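Local coordinates for hypothetical protein (Nitrosomonas europaea, PDB 2ODK) that probably serves as a Phd/YefM-family antitoxin in a type II toxin-antitoxin system, at residues V5-D10 and I29-G34; D20-E25 and A38-I43. All coordinates share one frame; numbering follows the deposited sequence.

Contact 1. Residues V5-D10 and I29-G34; sequences VWPVQD and IVSRRG
Two parallel strands pair here, 5-7 at one edge of the chain's three-stranded sheet and 28-32 in its middle, within the N-terminal alpha/beta region of the Phd/YefM-family fold. Helices 8-13 and 15-24 connect them, so the link is a beta-alpha-beta crossover. V5, W6 and P7 sit beside I29, V30 and S31. W6 N donates to I29 O at 2.8 Å, and S31 N returns a bond to W6 O at 2.9 Å; both are nearly straight at the hydrogen, though each donor lies above the carbonyl plane. V8 N makes a weak, bent bond (128°) to S31 O, which closes the P7-S31 bridge, the last of the ladder, at the helix N-cap. On one face V5 crosses I29 obliquely: V5 CG2, beside its backbone N, lies 4.1 Å from I29 CB, while V5 CG1, anti to that N, turns to S31 OG (3.7 Å). On the other face the W6 indole packs edge-to-face with F18 and gives its NE1 proton to Q28 OE1. R32 brings its CG to V8 CG1 and ends in a salt bridge to D20 of the second subunit. S31 OG, turned between its own N and C (chi1 62°), rests 3.4 Å from P7 CA.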
ATOM      1  N   VAL A   5      -6.680  -2.829   9.691  1.00 18.27           N
ATOM      2  CA  VAL A   5      -7.264  -1.745   8.893  1.00 16.96           C
ATOM      3  C   VAL A   5      -6.959  -0.412   9.541  1.00 15.49           C
ATOM      4  O   VAL A   5      -7.307  -0.160  10.722  1.00 18.01           O
ATOM      5  CB  VAL A   5      -8.834  -1.863   8.765  1.00 16.72           C
ATOM      6  CG1 VAL A   5      -9.366  -0.755   7.861  1.00 17.01           C
ATOM      7  CG2 VAL A   5      -9.232  -3.240   8.232  1.00 18.77           C
ATOM      8  N   TRP A   6      -6.349   0.465   8.744  1.00 13.20           N
ATOM      9  CA  TRP A   6      -5.923   1.784   9.192  1.00 13.06           C
ATOM     10  C   TRP A   6      -6.719   2.889   8.472  1.00 12.41           C
ATOM     11  O   TRP A   6      -6.622   3.000   7.246  1.00 12.43           O
ATOM     12  CB  TRP A   6      -4.461   1.971   8.754  1.00 13.77           C
ATOM     13  CG  TRP A   6      -3.495   0.981   9.325  1.00 13.45           C
ATOM     14  CD1 TRP A   6      -3.357  -0.350   8.992  1.00 15.08           C
ATOM     15  CD2 TRP A   6      -2.465   1.273  10.273  1.00 13.75           C
ATOM     16  NE1 TRP A   6      -2.302  -0.904   9.693  1.00 14.79           N
ATOM     17  CE2 TRP A   6      -1.741   0.069  10.489  1.00 14.03           C
ATOM     18  CE3 TRP A   6      -2.080   2.435  10.961  1.00 15.60           C
ATOM     19  CZ2 TRP A   6      -0.650  -0.003  11.376  1.00 16.49           C
ATOM     20  CZ3 TRP A   6      -0.972   2.363  11.833  1.00 16.50           C
ATOM     21  CH2 TRP A   6      -0.290   1.152  12.038  1.00 16.31           C
ATOM     22  N   PRO A   7      -7.480   3.719   9.239  1.00 11.85           N
ATOM     23  CA  PRO A   7      -8.049   4.915   8.619  1.00 12.44           C
ATOM     24  C   PRO A   7      -6.953   5.756   7.996  1.00 12.09           C
ATOM     25  O   PRO A   7      -5.832   5.829   8.532  1.00 13.08           O
ATOM     26  CB  PRO A   7      -8.687   5.661   9.808  1.00 12.42           C
ATOM     27  CG  PRO A   7      -9.042   4.503  10.765  1.00 12.13           C
ATOM     28  CD  PRO A   7      -7.821   3.615  10.667  1.00 13.09           C
ATOM     29  N   VAL A   8      -7.297   6.449   6.914  1.00 12.30           N
ATOM     30  CA  VAL A   8      -6.310   7.256   6.178  1.00 12.37           C
ATOM     31  C   VAL A   8      -5.465   8.164   7.083  1.00 12.93           C
ATOM     32  O   VAL A   8      -4.229   8.235   6.942  1.00 13.17           O
ATOM     33  CB  VAL A   8      -6.976   7.996   4.976  1.00 12.39           C
ATOM     34  CG1 VAL A   8      -8.043   8.982   5.463  1.00 13.92           C
ATOM     35  CG2 VAL A   8      -5.894   8.676   4.125  1.00 14.98           C
ATOM     36  N   GLN A   9      -6.122   8.867   8.002  1.00 12.92           N
ATOM     37  CA  GLN A   9      -5.380   9.801   8.829  1.00 13.13           C
ATOM     38  C   GLN A   9      -4.403   9.119   9.804  1.00 13.81           C
ATOM     39  O   GLN A   9      -3.371   9.707  10.187  1.00 14.75           O
ATOM     40  CB  GLN A   9      -6.375  10.751   9.540  1.00 14.49           C
ATOM     41  CG  GLN A   9      -7.177  10.094  10.647  1.00 15.05           C
ATOM     42  CD  GLN A   9      -8.439   9.313  10.189  1.00 14.89           C
ATOM     43  OE1 GLN A   9      -8.692   9.029   9.012  1.00 13.47           O
ATOM     44  NE2 GLN A   9      -9.260   8.977  11.181  1.00 19.21           N
ATOM     45  N   ASP A  10      -4.716   7.872  10.177  1.00 14.61           N
ATOM     46  CA  ASP A  10      -3.872   7.122  11.085  0.70 14.64           C
ATOM     47  C   ASP A  10      -2.688   6.492  10.338  1.00 14.73           C
ATOM     48  O   ASP A  10      -1.560   6.455  10.852  1.00 15.90           O
ATOM     49  CB  ASP A  10      -4.663   6.016  11.781  0.70 16.09           C
ATOM     50  CG  ASP A  10      -5.778   6.553  12.678  0.70 17.63           C
ATOM     51  OD1 ASP A  10      -5.764   7.746  13.012  0.70 21.46           O
ATOM     52  OD2 ASP A  10      -6.648   5.760  13.053  0.70 22.01           O
ATOM     53  N   ILE A  29      -4.503  -2.987   5.408  1.00 12.07           N
ATOM     54  CA  ILE A  29      -5.560  -2.273   4.681  1.00 12.60           C
ATOM     55  C   ILE A  29      -5.653  -0.820   5.119  1.00 12.30           C
ATOM     56  O   ILE A  29      -5.429  -0.511   6.287  1.00 12.95           O
ATOM     57  CB  ILE A  29      -6.890  -2.982   4.922  1.00 13.20           C
ATOM     58  CG1 ILE A  29      -6.799  -4.394   4.311  1.00 15.92           C
ATOM     59  CG2 ILE A  29      -8.045  -2.171   4.283  1.00 15.23           C
ATOM     60  CD1 ILE A  29      -7.970  -5.360   4.621  1.00 18.14           C
ATOM     61  N   VAL A  30      -5.947   0.058   4.166  1.00 11.26           N
ATOM     62  CA  VAL A  30      -6.222   1.457   4.462  0.50 10.94           C
ATOM     63  C   VAL A  30      -7.692   1.733   4.152  1.00 10.90           C
ATOM     64  O   VAL A  30      -8.170   1.336   3.084  1.00 11.66           O
ATOM     65  CB  VAL A  30      -5.383   2.343   3.540  0.50 10.62           C
ATOM     66  CG1 VAL A  30      -5.663   3.838   3.798  0.50 10.80           C
ATOM     67  CG2 VAL A  30      -3.902   2.014   3.725  0.50  9.50           C
ATOM     68  N   SER A  31      -8.391   2.428   5.058  1.00 11.27           N
ATOM     69  CA  SER A  31      -9.785   2.788   4.829  1.00 11.14           C
ATOM     70  C   SER A  31      -9.978   4.308   4.731  1.00 10.96           C
ATOM     71  O   SER A  31      -9.132   5.095   5.226  1.00 11.55           O
ATOM     72  CB  SER A  31     -10.639   2.243   5.975  1.00 11.91           C
ATOM     73  OG  SER A  31     -10.271   2.814   7.217  1.00 11.87           O
ATOM     74  N   ARG A  32     -11.090   4.717   4.083  1.00 11.00           N
ATOM     75  CA  ARG A  32     -11.572   6.101   4.162  1.00 10.66           C
ATOM     76  C   ARG A  32     -13.031   5.938   4.469  1.00 10.28           C
ATOM     77  O   ARG A  32     -13.681   5.069   3.896  1.00 10.66           O
ATOM     78  CB  ARG A  32     -11.439   6.832   2.802  1.00 12.21           C
ATOM     79  CG  ARG A  32     -10.012   7.197   2.405  1.00 13.48           C
ATOM     80  CD  ARG A  32      -9.951   8.087   1.195  1.00 11.31           C
ATOM     81  NE  ARG A  32     -10.587   7.568  -0.002  1.00 14.53           N
ATOM     82  CZ  ARG A  32     -10.076   7.741  -1.216  1.00 13.47           C
ATOM     83  NH1 ARG A  32      -8.865   8.341  -1.343  1.00 12.11           N
ATOM     84  NH2 ARG A  32     -10.769   7.283  -2.277  1.00 13.86           N
ATOM     85  N   ARG A  33     -13.556   6.816   5.312  1.00 10.43           N
ATOM     86  CA  ARG A  33     -14.994   6.783   5.639  1.00 11.14           C
ATOM     87  C   ARG A  33     -15.395   5.408   6.182  1.00 11.68           C
ATOM     88  O   ARG A  33     -16.555   4.969   6.016  1.00 12.60           O
ATOM     89  CB  ARG A  33     -15.866   7.184   4.431  1.00 11.02           C
ATOM     90  CG  ARG A  33     -15.753   8.660   4.027  1.00 13.58           C
ATOM     91  CD  ARG A  33     -16.839   8.944   3.009  1.00 14.45           C
ATOM     92  NE  ARG A  33     -17.052  10.343   2.650  1.00 15.65           N
ATOM     93  CZ  ARG A  33     -17.825  11.170   3.354  1.00 14.36           C
ATOM     94  NH1 ARG A  33     -18.366  10.700   4.487  1.00 16.57           N
ATOM     95  NH2 ARG A  33     -18.093  12.423   2.928  1.00 11.44           N
ATOM     96  N   GLY A  34     -14.440   4.714   6.803  1.00 10.27           N
ATOM     97  CA  GLY A  34     -14.815   3.410   7.364  1.00 10.73           C
ATOM     98  C   GLY A  34     -15.063   2.352   6.327  1.00 10.82           C
ATOM     99  O   GLY A  34     -15.703   1.325   6.636  1.00 11.54           O
TER

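Contact 2. Residues D20-E25 and A38-I43; sequences DACITE and AVLVPI
Helix 15-24 packs here on strand 35-42 in the alpha/beta fold of the Phd/YefM family, covering the sheet face that carries L40. The short axes of 20-24 and 38-42 approach to 7.4 Å at a crossing angle of -49°. Apolar packing centres on C22, whose CB points at the strand. With SG anti to the backbone N (chi1 171°), the sulfur extends over the strand's end. C22 CB meets L40 CD2 at 3.8 Å, a methyl on a leucine that also packs on F18 and L19 of the same helix. I23 reaches P42 only with the tip of its chain, CD1 4.2 Å from P42 CB, the two side chains running in opposite senses. The helix carbonyl packs on the proline ring as well, C22 O lying 3.4 Å from P42 CG. Among polar atoms, C22 SG comes within 3.5 Å of L40 O. The strand's edge pairs antiparallel with a strand of the second subunit, so the helix lies on a sheet that runs on across the dimer interface. At P42, the N-cap residue of helix 43-52, the sulfur lies over the face of the ring at its N-CD edge, with C22 SG 3.4 Å from P42 N and 3.6 Å from P42 CD.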
ATOM      1  N   ASP A  20       6.080  -0.577   8.718  1.00 15.64           N
ATOM      2  CA  ASP A  20       6.728  -1.651   9.481  0.50 16.06           C
ATOM      3  C   ASP A  20       5.815  -2.847   9.634  1.00 15.60           C
ATOM      4  O   ASP A  20       6.255  -4.010   9.508  1.00 16.86           O
ATOM      5  CB  ASP A  20       7.168  -1.173  10.869  0.50 17.44           C
ATOM      6  CG  ASP A  20       7.915  -2.236  11.627  0.50 20.20           C
ATOM      7  OD1 ASP A  20       9.053  -2.536  11.230  0.50 23.56           O
ATOM      8  OD2 ASP A  20       7.353  -2.772  12.599  0.50 25.98           O
ATOM      9  N   ALA A  21       4.527  -2.591   9.902  1.00 15.09           N
ATOM     10  CA  ALA A  21       3.588  -3.703  10.055  1.00 14.19           C
ATOM     11  C   ALA A  21       3.440  -4.461   8.716  1.00 13.35           C
ATOM     12  O   ALA A  21       3.295  -5.686   8.676  1.00 14.12           O
ATOM     13  CB  ALA A  21       2.230  -3.207  10.524  1.00 15.80           C
ATOM     14  N   CYS A  22       3.425  -3.712   7.604  1.00 13.19           N
ATOM     15  CA  CYS A  22       3.360  -4.371   6.273  1.00 13.16           C
ATOM     16  C   CYS A  22       4.500  -5.401   6.149  1.00 13.11           C
ATOM     17  O   CYS A  22       4.297  -6.554   5.734  1.00 14.30           O
ATOM     18  CB  CYS A  22       3.458  -3.287   5.217  1.00 13.29           C
ATOM     19  SG  CYS A  22       3.665  -3.895   3.549  1.00 13.89           S
ATOM     20  N   ILE A  23       5.701  -4.964   6.498  1.00 13.50           N
ATOM     21  CA  ILE A  23       6.875  -5.827   6.304  1.00 14.53           C
ATOM     22  C   ILE A  23       6.919  -6.981   7.315  1.00 15.96           C
ATOM     23  O   ILE A  23       7.285  -8.113   6.961  1.00 16.66           O
ATOM     24  CB  ILE A  23       8.183  -4.980   6.375  1.00 15.67           C
ATOM     25  CG1 ILE A  23       8.233  -3.969   5.218  1.00 17.40           C
ATOM     26  CG2 ILE A  23       9.421  -5.888   6.351  1.00 16.67           C
ATOM     27  CD1 ILE A  23       7.772  -4.516   3.872  1.00 21.02           C
ATOM     28  N   THR A  24       6.573  -6.699   8.568  1.00 16.31           N
ATOM     29  CA  THR A  24       6.704  -7.723   9.597  1.00 17.76           C
ATOM     30  C   THR A  24       5.494  -8.643   9.727  1.00 18.59           C
ATOM     31  O   THR A  24       5.624  -9.780  10.194  1.00 19.23           O
ATOM     32  CB  THR A  24       7.020  -7.090  10.959  1.00 18.31           C
ATOM     33  OG1 THR A  24       5.914  -6.272  11.358  1.00 20.58           O
ATOM     34  CG2 THR A  24       8.291  -6.237  10.885  1.00 18.98           C
ATOM     35  N   GLU A  25       4.305  -8.156   9.363  1.00 17.64           N
ATOM     36  CA  GLU A  25       3.115  -8.958   9.534  0.60 19.17           C
ATOM     37  C   GLU A  25       2.457  -9.308   8.207  1.00 17.53           C
ATOM     38  O   GLU A  25       1.939 -10.408   8.042  1.00 19.99           O
ATOM     39  CB  GLU A  25       2.134  -8.268  10.498  0.60 20.00           C
ATOM     40  CG  GLU A  25       2.729  -8.021  11.898  0.60 22.19           C
ATOM     41  CD  GLU A  25       1.857  -7.143  12.770  0.60 24.20           C
ATOM     42  OE1 GLU A  25       0.649  -7.415  12.844  0.60 30.14           O
ATOM     43  OE2 GLU A  25       2.376  -6.186  13.380  0.60 29.66           O
ATOM     44  N   ALA A  38      -7.710   0.344   0.039  1.00 11.70           N
ATOM     45  CA  ALA A  38      -6.444  -0.077  -0.567  1.00 11.08           C
ATOM     46  C   ALA A  38      -5.661  -0.918   0.394  1.00 11.39           C
ATOM     47  O   ALA A  38      -6.034  -1.033   1.555  1.00 11.06           O
ATOM     48  CB  ALA A  38      -5.633   1.153  -1.018  1.00 12.07           C
ATOM     49  N   VAL A  39      -4.574  -1.537  -0.077  1.00 11.50           N
ATOM     50  CA  VAL A  39      -3.813  -2.416   0.812  0.60 12.13           C
ATOM     51  C   VAL A  39      -2.325  -2.208   0.524  1.00 10.82           C
ATOM     52  O   VAL A  39      -1.913  -2.091  -0.635  1.00 11.48           O
ATOM     53  CB  VAL A  39      -4.284  -3.884   0.667  0.60 12.91           C
ATOM     54  CG1 VAL A  39      -4.247  -4.328  -0.756  0.60 13.60           C
ATOM     55  CG2 VAL A  39      -3.485  -4.825   1.535  0.60 11.72           C
ATOM     56  N   LEU A  40      -1.557  -2.054   1.603  1.00 10.67           N
ATOM     57  CA  LEU A  40      -0.098  -1.876   1.445  1.00 10.38           C
ATOM     58  C   LEU A  40       0.512  -3.265   1.541  1.00 11.31           C
ATOM     59  O   LEU A  40       0.345  -3.936   2.576  1.00 11.32           O
ATOM     60  CB  LEU A  40       0.455  -0.981   2.569  1.00 10.62           C
ATOM     61  CG  LEU A  40       1.904  -0.529   2.353  1.00 10.90           C
ATOM     62  CD1 LEU A  40       2.050   0.453   1.198  1.00 11.27           C
ATOM     63  CD2 LEU A  40       2.536   0.026   3.618  1.00 12.03           C
ATOM     64  N   VAL A  41       1.203  -3.678   0.468  1.00 10.53           N
ATOM     65  CA  VAL A  41       1.680  -5.053   0.317  1.00 11.21           C
ATOM     66  C   VAL A  41       3.213  -5.019   0.239  1.00 10.57           C
ATOM     67  O   VAL A  41       3.765  -4.165  -0.416  1.00 10.72           O
ATOM     68  CB  VAL A  41       1.146  -5.641  -1.023  1.00 11.46           C
ATOM     69  CG1 VAL A  41       1.657  -7.062  -1.273  1.00 13.01           C
ATOM     70  CG2 VAL A  41      -0.402  -5.575  -1.058  1.00 14.23           C
ATOM     71  N   PRO A  42       3.904  -5.971   0.898  1.00 10.73           N
ATOM     72  CA  PRO A  42       5.365  -6.008   0.727  1.00 11.03           C
ATOM     73  C   PRO A  42       5.690  -6.146  -0.756  1.00  9.66           C
ATOM     74  O   PRO A  42       5.061  -6.929  -1.457  1.00 10.51           O
ATOM     75  CB  PRO A  42       5.783  -7.296   1.456  1.00 11.36           C
ATOM     76  CG  PRO A  42       4.657  -7.567   2.463  1.00 12.36           C
ATOM     77  CD  PRO A  42       3.394  -7.046   1.772  1.00 12.34           C
ATOM     78  N   ILE A  43       6.687  -5.413  -1.234  1.00  9.89           N
ATOM     79  CA  ILE A  43       6.856  -5.325  -2.683  1.00  9.69           C
ATOM     80  C   ILE A  43       7.163  -6.708  -3.304  1.00  9.16           C
ATOM     81  O   ILE A  43       6.644  -7.048  -4.383  1.00 10.64           O
ATOM     82  CB  ILE A  43       7.913  -4.278  -3.081  1.00 10.54           C
ATOM     83  CG1 ILE A  43       7.968  -4.032  -4.602  1.00 10.96           C
ATOM     84  CG2 ILE A  43       9.305  -4.621  -2.576  1.00 10.93           C
ATOM     85  CD1 ILE A  43       6.703  -3.292  -5.094  1.00 12.04           C
TER

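Overall arrangement
The centres of contacts 1 and 2 lie about 14 Å apart, and their segments alternate along the chain: 5-10, 20-25, 29-34, 38-43. Contact 1 joins the first two strands of the sheet, and contact 2 lays the intervening helix 15-24 on the third. They meet between the neighbouring antiparallel strands 28-32 and 35-42, where V30 N probably donates a hydrogen bond to A38 O at 2.8 Å. This interleaving ties strands and helix into one compact unit. Both contacts reach the second subunit, contact 1 mainly through side chains and contact 2 through its strand ladder, so both lie beside the interface of the two-chain assembly, and the sheet continues across it through strand 35-42.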